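Local coordinates for protein redox-sensing transcriptional repressor Rex (Thermus thermophilus, PDB 2DT5) that probably represses transcription by binding DNA as a homodimer, in response to the cellular NADH/NAD(+) redox state, at residues Leu11-Leu15 with Leu71-Leu77; Val26-Ser31 with Gly61-Pro65. The protein carries 1 engineered substitution. Residue numbers count along the deposited sequence, not the author numbering.

Interaction 1 of 2, residues Leu11-Leu15 with Leu71-Leu77; sequences LITYL and LRHILGL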
ATOM      1  N   LEU B  11       3.474 -10.110  -9.742  1.00 28.04           N
ATOM      2  CA  LEU B  11       2.393 -10.807 -10.426  1.00 35.33           C
ATOM      3  C   LEU B  11       1.101  -9.992 -10.323  1.00 32.93           C
ATOM      4  O   LEU B  11       0.349  -9.861 -11.302  1.00 33.74           O
ATOM      5  CB  LEU B  11       2.180 -12.206  -9.834  1.00 31.42           C
ATOM      6  CG  LEU B  11       3.340 -13.201  -9.994  1.00 33.02           C
ATOM      7  CD1 LEU B  11       2.900 -14.570  -9.481  1.00 32.60           C
ATOM      8  CD2 LEU B  11       3.742 -13.302 -11.458  1.00 25.04           C
ATOM      9  N   ILE B  12       0.854  -9.444  -9.134  1.00 30.91           N
ATOM     10  CA  ILE B  12      -0.325  -8.620  -8.894  1.00 28.85           C
ATOM     11  C   ILE B  12      -0.258  -7.394  -9.811  1.00 29.54           C
ATOM     12  O   ILE B  12      -1.264  -6.985 -10.390  1.00 34.40           O
ATOM     13  CB  ILE B  12      -0.408  -8.203  -7.399  1.00 33.89           C
ATOM     14  CG1 ILE B  12      -0.629  -9.462  -6.540  1.00 31.39           C
ATOM     15  CG2 ILE B  12      -1.562  -7.186  -7.176  1.00 28.94           C
ATOM     16  CD1 ILE B  12      -0.382  -9.287  -5.029  1.00 30.07           C
ATOM     17  N   THR B  13       0.930  -6.829  -9.973  1.00 31.76           N
ATOM     18  CA  THR B  13       1.073  -5.674 -10.865  1.00 34.35           C
ATOM     19  C   THR B  13       0.719  -6.048 -12.311  1.00 36.29           C
ATOM     20  O   THR B  13      -0.021  -5.321 -12.988  1.00 37.26           O
ATOM     21  CB  THR B  13       2.503  -5.143 -10.853  1.00 29.96           C
ATOM     22  OG1 THR B  13       2.829  -4.675  -9.540  1.00 34.36           O
ATOM     23  CG2 THR B  13       2.650  -4.015 -11.854  1.00 38.51           C
ATOM     24  N   TYR B  14       1.248  -7.183 -12.772  1.00 29.67           N
ATOM     25  CA  TYR B  14       1.002  -7.651 -14.132  1.00 29.80           C
ATOM     26  C   TYR B  14      -0.490  -7.839 -14.353  1.00 29.83           C
ATOM     27  O   TYR B  14      -1.016  -7.565 -15.442  1.00 32.60           O
ATOM     28  CB  TYR B  14       1.709  -8.994 -14.371  1.00 28.24           C
ATOM     29  CG  TYR B  14       3.210  -8.986 -14.155  1.00 28.18           C
ATOM     30  CD1 TYR B  14       3.874 -10.147 -13.754  1.00 28.86           C
ATOM     31  CD2 TYR B  14       3.970  -7.840 -14.384  1.00 28.88           C
ATOM     32  CE1 TYR B  14       5.259 -10.178 -13.582  1.00 32.68           C
ATOM     33  CE2 TYR B  14       5.369  -7.856 -14.218  1.00 33.86           C
ATOM     34  CZ  TYR B  14       6.002  -9.035 -13.812  1.00 36.74           C
ATOM     35  OH  TYR B  14       7.357  -9.081 -13.603  1.00 33.98           O
ATOM     36  N   LEU B  15      -1.173  -8.312 -13.317  1.00 28.93           N
ATOM     37  CA  LEU B  15      -2.601  -8.546 -13.418  1.00 31.22           C
ATOM     38  C   LEU B  15      -3.370  -7.231 -13.573  1.00 39.16           C
ATOM     39  O   LEU B  15      -4.314  -7.154 -14.375  1.00 40.54           O
ATOM     40  CB  LEU B  15      -3.098  -9.322 -12.203  1.00 26.30           C
ATOM     41  CG  LEU B  15      -4.596  -9.617 -12.214  1.00 35.41           C
ATOM     42  CD1 LEU B  15      -4.944 -10.441 -13.450  1.00 35.95           C
ATOM     43  CD2 LEU B  15      -4.999 -10.359 -10.934  1.00 37.14           C
ATOM     44  N   LEU B  71      -2.839 -15.866 -14.087  1.00 35.37           N
ATOM     45  CA  LEU B  71      -2.360 -15.137 -12.913  1.00 33.35           C
ATOM     46  C   LEU B  71      -3.404 -15.188 -11.799  1.00 30.16           C
ATOM     47  O   LEU B  71      -3.069 -15.334 -10.631  1.00 33.80           O
ATOM     48  CB  LEU B  71      -2.046 -13.693 -13.276  1.00 27.83           C
ATOM     49  CG  LEU B  71      -0.798 -13.560 -14.142  1.00 30.31           C
ATOM     50  CD1 LEU B  71      -0.552 -12.089 -14.455  1.00 30.84           C
ATOM     51  CD2 LEU B  71       0.396 -14.161 -13.399  1.00 31.22           C
ATOM     52  N   ARG B  72      -4.680 -15.085 -12.157  1.00 31.35           N
ATOM     53  CA  ARG B  72      -5.726 -15.146 -11.146  1.00 32.48           C
ATOM     54  C   ARG B  72      -5.733 -16.524 -10.453  1.00 34.73           C
ATOM     55  O   ARG B  72      -5.943 -16.618  -9.235  1.00 28.06           O
ATOM     56  CB  ARG B  72      -7.092 -14.838 -11.781  1.00 33.97           C
ATOM     57  CG  ARG B  72      -7.264 -13.341 -12.195  1.00 37.33           C
ATOM     58  CD  ARG B  72      -8.584 -13.109 -12.921  1.00 34.14           C
ATOM     59  NE  ARG B  72      -9.727 -13.500 -12.103  1.00 37.13           N
ATOM     60  CZ  ARG B  72     -10.183 -12.801 -11.068  1.00 37.37           C
ATOM     61  NH1 ARG B  72      -9.600 -11.652 -10.721  1.00 40.63           N
ATOM     62  NH2 ARG B  72     -11.206 -13.265 -10.365  1.00 44.92           N
ATOM     63  N   HIS B  73      -5.505 -17.595 -11.215  1.00 29.47           N
ATOM     64  CA  HIS B  73      -5.495 -18.921 -10.596  1.00 32.05           C
ATOM     65  C   HIS B  73      -4.317 -19.060  -9.629  1.00 26.06           C
ATOM     66  O   HIS B  73      -4.466 -19.540  -8.495  1.00 27.13           O
ATOM     67  CB  HIS B  73      -5.409 -20.031 -11.648  1.00 39.32           C
ATOM     68  CG  HIS B  73      -5.342 -21.405 -11.050  1.00 38.33           C
ATOM     69  ND1 HIS B  73      -4.179 -22.144 -11.004  1.00 42.20           N
ATOM     70  CD2 HIS B  73      -6.286 -22.142 -10.416  1.00 38.13           C
ATOM     71  CE1 HIS B  73      -4.408 -23.279 -10.366  1.00 38.49           C
ATOM     72  NE2 HIS B  73      -5.676 -23.303  -9.997  1.00 41.34           N
ATOM     73  N   ILE B  74      -3.148 -18.640 -10.087  1.00 25.27           N
ATOM     74  CA  ILE B  74      -1.949 -18.694  -9.265  1.00 29.83           C
ATOM     75  C   ILE B  74      -2.109 -17.905  -7.974  1.00 33.71           C
ATOM     76  O   ILE B  74      -1.722 -18.371  -6.900  1.00 34.97           O
ATOM     77  CB  ILE B  74      -0.757 -18.116 -10.014  1.00 25.35           C
ATOM     78  CG1 ILE B  74      -0.393 -19.046 -11.162  1.00 29.75           C
ATOM     79  CG2 ILE B  74       0.438 -17.916  -9.063  1.00 27.90           C
ATOM     80  CD1 ILE B  74       0.493 -18.391 -12.201  1.00 33.96           C
ATOM     81  N   LEU B  75      -2.686 -16.711  -8.087  1.00 31.04           N
ATOM     82  CA  LEU B  75      -2.849 -15.842  -6.933  1.00 30.19           C
ATOM     83  C   LEU B  75      -3.981 -16.261  -6.000  1.00 33.03           C
ATOM     84  O   LEU B  75      -4.095 -15.741  -4.890  1.00 32.33           O
ATOM     85  CB  LEU B  75      -3.034 -14.382  -7.413  1.00 26.67           C
ATOM     86  CG  LEU B  75      -1.789 -13.817  -8.125  1.00 21.34           C
ATOM     87  CD1 LEU B  75      -2.113 -12.482  -8.814  1.00 32.33           C
ATOM     88  CD2 LEU B  75      -0.656 -13.627  -7.124  1.00 24.11           C
ATOM     89  N   GLY B  76      -4.799 -17.211  -6.452  1.00 30.12           N
ATOM     90  CA  GLY B  76      -5.914 -17.685  -5.657  1.00 30.26           C
ATOM     91  C   GLY B  76      -7.139 -16.802  -5.785  1.00 31.03           C
ATOM     92  O   GLY B  76      -8.035 -16.845  -4.945  1.00 28.20           O
ATOM     93  N   LEU B  77      -7.187 -15.998  -6.842  1.00 32.50           N
ATOM     94  CA  LEU B  77      -8.320 -15.106  -7.049  1.00 27.06           C
ATOM     95  C   LEU B  77      -9.527 -15.779  -7.698  1.00 32.79           C
ATOM     96  O   LEU B  77     -10.646 -15.254  -7.658  1.00 30.11           O
ATOM     97  CB  LEU B  77      -7.860 -13.905  -7.868  1.00 30.64           C
ATOM     98  CG  LEU B  77      -6.792 -13.072  -7.137  1.00 27.75           C
ATOM     99  CD1 LEU B  77      -6.148 -12.061  -8.093  1.00 24.19           C
ATOM    100  CD2 LEU B  77      -7.427 -12.358  -5.954  1.00 26.09           C
TER
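Leu71 is one of two main knobs in this contact. It pushes into the hollow that Leu11, Tyr14 and Leu15 form on helix 7-23, with CD1 of Leu71 3.8 Å from CB of Tyr14 and CD2 of Leu71 4.0 Å from CD2 of Leu11; Leu18, one turn on, also touches it. Tyr14 lends its CB to this hollow, while its ring leads away and its OH hydrogen-bonds to Asp48. Leu15 is the other knob, answering from its own side. Its CD2 lies 3.5 Å from CD1 of Leu77 and 4.2 Å from CD1 of Leu75, while its CD1 rests 3.9 Å from CG of Arg72, whose aliphatic stem lines the edge of the hollow while the guanidinium runs outward. With the segment axes 10.3 Å apart and their N-to-C directions 146° apart, so roughly antiparallel, long, branched leucines suit the gap and fill it. The helices are the first helix of the winged-helix DNA-binding domain and the one that follows its wing. Leu75 fills the next hollow, CD2 being 4.2 Å from CB of Leu11 and CD1 4.1 Å from CG1 of Ile12. At Gly76 the helix ends in a Schellman motif: glycine tolerates the positive phi, and Leu77 N bonds to Arg72 O (2.8 Å), so Leu77 still faces Leu15. Thr194 of the second subunit packs on Ile12, Leu75 and Leu77.

Interaction 2 of 2, residues Val26-Ser31 with Gly61-Pro65; sequences VHRTSS and GYTVP. With SO4 (sulfate ion), chain J.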
ATOM      1  N   VAL B  26      -7.098  -4.392 -25.959  1.00 60.79           N
ATOM      2  CA  VAL B  26      -5.874  -5.094 -26.349  1.00 56.85           C
ATOM      3  C   VAL B  26      -6.057  -6.591 -26.125  1.00 61.60           C
ATOM      4  O   VAL B  26      -6.424  -7.028 -25.028  1.00 56.66           O
ATOM      5  CB  VAL B  26      -4.669  -4.615 -25.529  1.00 55.73           C
ATOM      6  CG1 VAL B  26      -3.429  -5.415 -25.906  1.00 49.00           C
ATOM      7  CG2 VAL B  26      -4.446  -3.131 -25.772  1.00 55.71           C
ATOM      8  N   HIS B  27      -5.797  -7.382 -27.159  1.00 60.54           N
ATOM      9  CA  HIS B  27      -5.982  -8.817 -27.036  1.00 57.91           C
ATOM     10  C   HIS B  27      -4.674  -9.579 -26.870  1.00 53.57           C
ATOM     11  O   HIS B  27      -4.664 -10.680 -26.329  1.00 54.43           O
ATOM     12  CB  HIS B  27      -6.770  -9.348 -28.240  1.00 62.41           C
ATOM     13  CG  HIS B  27      -7.149 -10.793 -28.126  1.00 65.63           C
ATOM     14  ND1 HIS B  27      -6.335 -11.816 -28.567  1.00 65.16           N
ATOM     15  CD2 HIS B  27      -8.246 -11.389 -27.600  1.00 68.32           C
ATOM     16  CE1 HIS B  27      -6.914 -12.978 -28.319  1.00 63.94           C
ATOM     17  NE2 HIS B  27      -8.075 -12.747 -27.731  1.00 66.35           N
ATOM     18  N   ARG B  28      -3.568  -8.996 -27.310  1.00 51.33           N
ATOM     19  CA  ARG B  28      -2.288  -9.673 -27.175  1.00 53.72           C
ATOM     20  C   ARG B  28      -1.220  -8.723 -26.623  1.00 51.96           C
ATOM     21  O   ARG B  28      -1.275  -7.520 -26.864  1.00 48.13           O
ATOM     22  CB  ARG B  28      -1.871 -10.229 -28.538  1.00 62.77           C
ATOM     23  CG  ARG B  28      -1.004 -11.476 -28.482  1.00 77.51           C
ATOM     24  CD  ARG B  28      -0.779 -12.054 -29.874  1.00 86.46           C
ATOM     25  NE  ARG B  28      -0.226 -11.058 -30.791  1.00 94.99           N
ATOM     26  CZ  ARG B  28       0.149 -11.312 -32.042  1.00100.45           C
ATOM     27  NH1 ARG B  28       0.031 -12.538 -32.538  1.00103.55           N
ATOM     28  NH2 ARG B  28       0.642 -10.338 -32.799  1.00102.81           N
ATOM     29  N   THR B  29      -0.265  -9.253 -25.862  1.00 50.43           N
ATOM     30  CA  THR B  29       0.805  -8.417 -25.315  1.00 51.80           C
ATOM     31  C   THR B  29       2.146  -9.145 -25.320  1.00 51.12           C
ATOM     32  O   THR B  29       2.225 -10.309 -25.713  1.00 56.91           O
ATOM     33  CB  THR B  29       0.486  -7.920 -23.863  1.00 50.03           C
ATOM     34  OG1 THR B  29       1.593  -7.147 -23.371  1.00 47.51           O
ATOM     35  CG2 THR B  29       0.230  -9.093 -22.921  1.00 49.08           C
ATOM     36  N   SER B  30       3.198  -8.460 -24.887  1.00 48.73           N
ATOM     37  CA  SER B  30       4.528  -9.047 -24.872  1.00 44.95           C
ATOM     38  C   SER B  30       5.203  -8.821 -23.531  1.00 46.33           C
ATOM     39  O   SER B  30       4.725  -8.038 -22.720  1.00 46.93           O
ATOM     40  CB  SER B  30       5.377  -8.409 -25.965  1.00 47.61           C
ATOM     41  OG  SER B  30       5.467  -7.005 -25.766  1.00 45.36           O
ATOM     42  N   SER B  31       6.323  -9.503 -23.313  1.00 43.70           N
ATOM     43  CA  SER B  31       7.074  -9.361 -22.078  1.00 45.91           C
ATOM     44  C   SER B  31       7.655  -7.960 -22.031  1.00 50.71           C
ATOM     45  O   SER B  31       7.858  -7.388 -20.956  1.00 47.89           O
ATOM     46  CB  SER B  31       8.212 -10.385 -22.015  1.00 46.89           C
ATOM     47  OG  SER B  31       7.717 -11.694 -21.765  1.00 52.38           O
ATOM     48  N   GLY B  61       4.957 -14.060 -27.048  1.00 50.70           N
ATOM     49  CA  GLY B  61       4.277 -13.091 -26.209  1.00 49.94           C
ATOM     50  C   GLY B  61       3.190 -13.754 -25.386  1.00 50.53           C
ATOM     51  O   GLY B  61       3.333 -14.907 -24.965  1.00 51.08           O
ATOM     52  N   TYR B  62       2.090 -13.044 -25.157  1.00 47.66           N
ATOM     53  CA  TYR B  62       1.009 -13.605 -24.364  1.00 43.76           C
ATOM     54  C   TYR B  62      -0.346 -13.169 -24.866  1.00 45.82           C
ATOM     55  O   TYR B  62      -0.484 -12.133 -25.506  1.00 48.16           O
ATOM     56  CB  TYR B  62       1.112 -13.163 -22.894  1.00 43.96           C
ATOM     57  CG  TYR B  62       2.485 -13.252 -22.277  1.00 41.28           C
ATOM     58  CD1 TYR B  62       3.433 -12.251 -22.486  1.00 37.48           C
ATOM     59  CD2 TYR B  62       2.842 -14.347 -21.487  1.00 44.02           C
ATOM     60  CE1 TYR B  62       4.702 -12.335 -21.925  1.00 36.38           C
ATOM     61  CE2 TYR B  62       4.114 -14.440 -20.923  1.00 40.26           C
ATOM     62  CZ  TYR B  62       5.035 -13.436 -21.146  1.00 35.04           C
ATOM     63  OH  TYR B  62       6.292 -13.545 -20.602  1.00 34.28           O
ATOM     64  N   THR B  63      -1.350 -13.969 -24.551  1.00 45.89           N
ATOM     65  CA  THR B  63      -2.709 -13.635 -24.908  1.00 49.04           C
ATOM     66  C   THR B  63      -3.295 -13.074 -23.604  1.00 46.44           C
ATOM     67  O   THR B  63      -3.425 -13.777 -22.596  1.00 44.04           O
ATOM     68  CB  THR B  63      -3.473 -14.888 -25.410  1.00 49.85           C
ATOM     69  OG1 THR B  63      -2.854 -15.368 -26.617  1.00 49.38           O
ATOM     70  CG2 THR B  63      -4.927 -14.554 -25.693  1.00 49.72           C
ATOM     71  N   VAL B  64      -3.594 -11.780 -23.632  1.00 44.02           N
ATOM     72  CA  VAL B  64      -4.128 -11.057 -22.492  1.00 37.80           C
ATOM     73  C   VAL B  64      -5.145 -11.826 -21.655  1.00 38.53           C
ATOM     74  O   VAL B  64      -4.923 -12.067 -20.477  1.00 40.84           O
ATOM     75  CB  VAL B  64      -4.741  -9.708 -22.967  1.00 40.33           C
ATOM     76  CG1 VAL B  64      -5.456  -9.004 -21.826  1.00 34.18           C
ATOM     77  CG2 VAL B  64      -3.638  -8.826 -23.534  1.00 37.33           C
ATOM     78  N   PRO B  65      -6.274 -12.225 -22.248  1.00 39.92           N
ATOM     79  CA  PRO B  65      -7.240 -12.959 -21.426  1.00 39.61           C
ATOM     80  C   PRO B  65      -6.749 -14.295 -20.880  1.00 41.13           C
ATOM     81  O   PRO B  65      -7.192 -14.724 -19.814  1.00 38.99           O
ATOM     82  CB  PRO B  65      -8.448 -13.119 -22.353  1.00 40.87           C
ATOM     83  CG  PRO B  65      -7.831 -13.110 -23.730  1.00 45.60           C
ATOM     84  CD  PRO B  65      -6.772 -12.034 -23.621  1.00 42.57           C
TER
HETATM   85  S   SO4 J 402       8.108 -12.605 -25.332  1.00 59.23           S
HETATM   86  O1  SO4 J 402       8.731 -12.989 -24.050  1.00 59.30           O
HETATM   87  O2  SO4 J 402       7.636 -13.820 -26.010  1.00 60.98           O
HETATM   88  O3  SO4 J 402       6.946 -11.715 -25.111  1.00 57.56           O
HETATM   89  O4  SO4 J 402       9.110 -11.903 -26.154  1.00 62.49           O
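The shortest polar link is between side chains: the hydroxyl OH of Tyr62 donates to OG of Ser31 at 2.6 Å, and OG of Ser31 in turn donates a hydrogen bond to O1 of a sulfate ion, 2.8 Å away. Backbone amides hold the same ion, Ser31 N reaching O3 and Gly61 N reaching O2, each at 2.9 Å; Arg46, Tyr55 and Gly59 complete the site. Next comes a minimal antiparallel sheet. Thr29 and Tyr62 form its hydrogen-bonded pair, Thr29 N to Tyr62 O at 2.9 Å and Tyr62 N to Thr29 O at 2.8 Å, and Arg28 faces Thr63 as the non-hydrogen-bonded pair. Beyond it, Val64 N bonds to His27 O at 3.1 Å as helix 64-75 begins. Gly61 suits its place because its phi is positive and a CB would clash with Thr29 O.

The pairing ties strand 28-29, after the first helix, to the strand that leaves the wing, as in winged-helix domains. Thr29 and Tyr62 lie on the inner face, against helices 7-23 and 42-51; Val64 adds CG2, 3.9 Å from CG2 of Thr29 and 4.2 Å from CG1 of Val26. Arg28 and Thr63 occupy the other face. At the outer end CD of Pro65 lies over one face of the His27 ring. The sulfate probably came from the crystallisation liquor, but amides, hydroxyls and an arginine gathered around a tetrahedral anion in a DNA-binding domain are chemistry consistent with gripping a DNA phosphate.

Both contacts hold together the same DNA-binding domain and share helix 64-75: interaction 2 sits at its start and interaction 1 at its end. Their centres are 15 Å apart and their nearest atoms about 7 Å, so they do not touch, yet common neighbours connect them. Leu18 meets Leu71 of one and Thr29 of the other, and Val45 and Leu49 of helix 42-51 pack against residues of both. Interaction 1 packs against the second subunit; the side chain of Ile12 is still about 13 Å from a bound NAD, too far to touch it. Interaction 2, whose centre is about 24 Å from that of the chain, carries the sulfate and touches no other subunit.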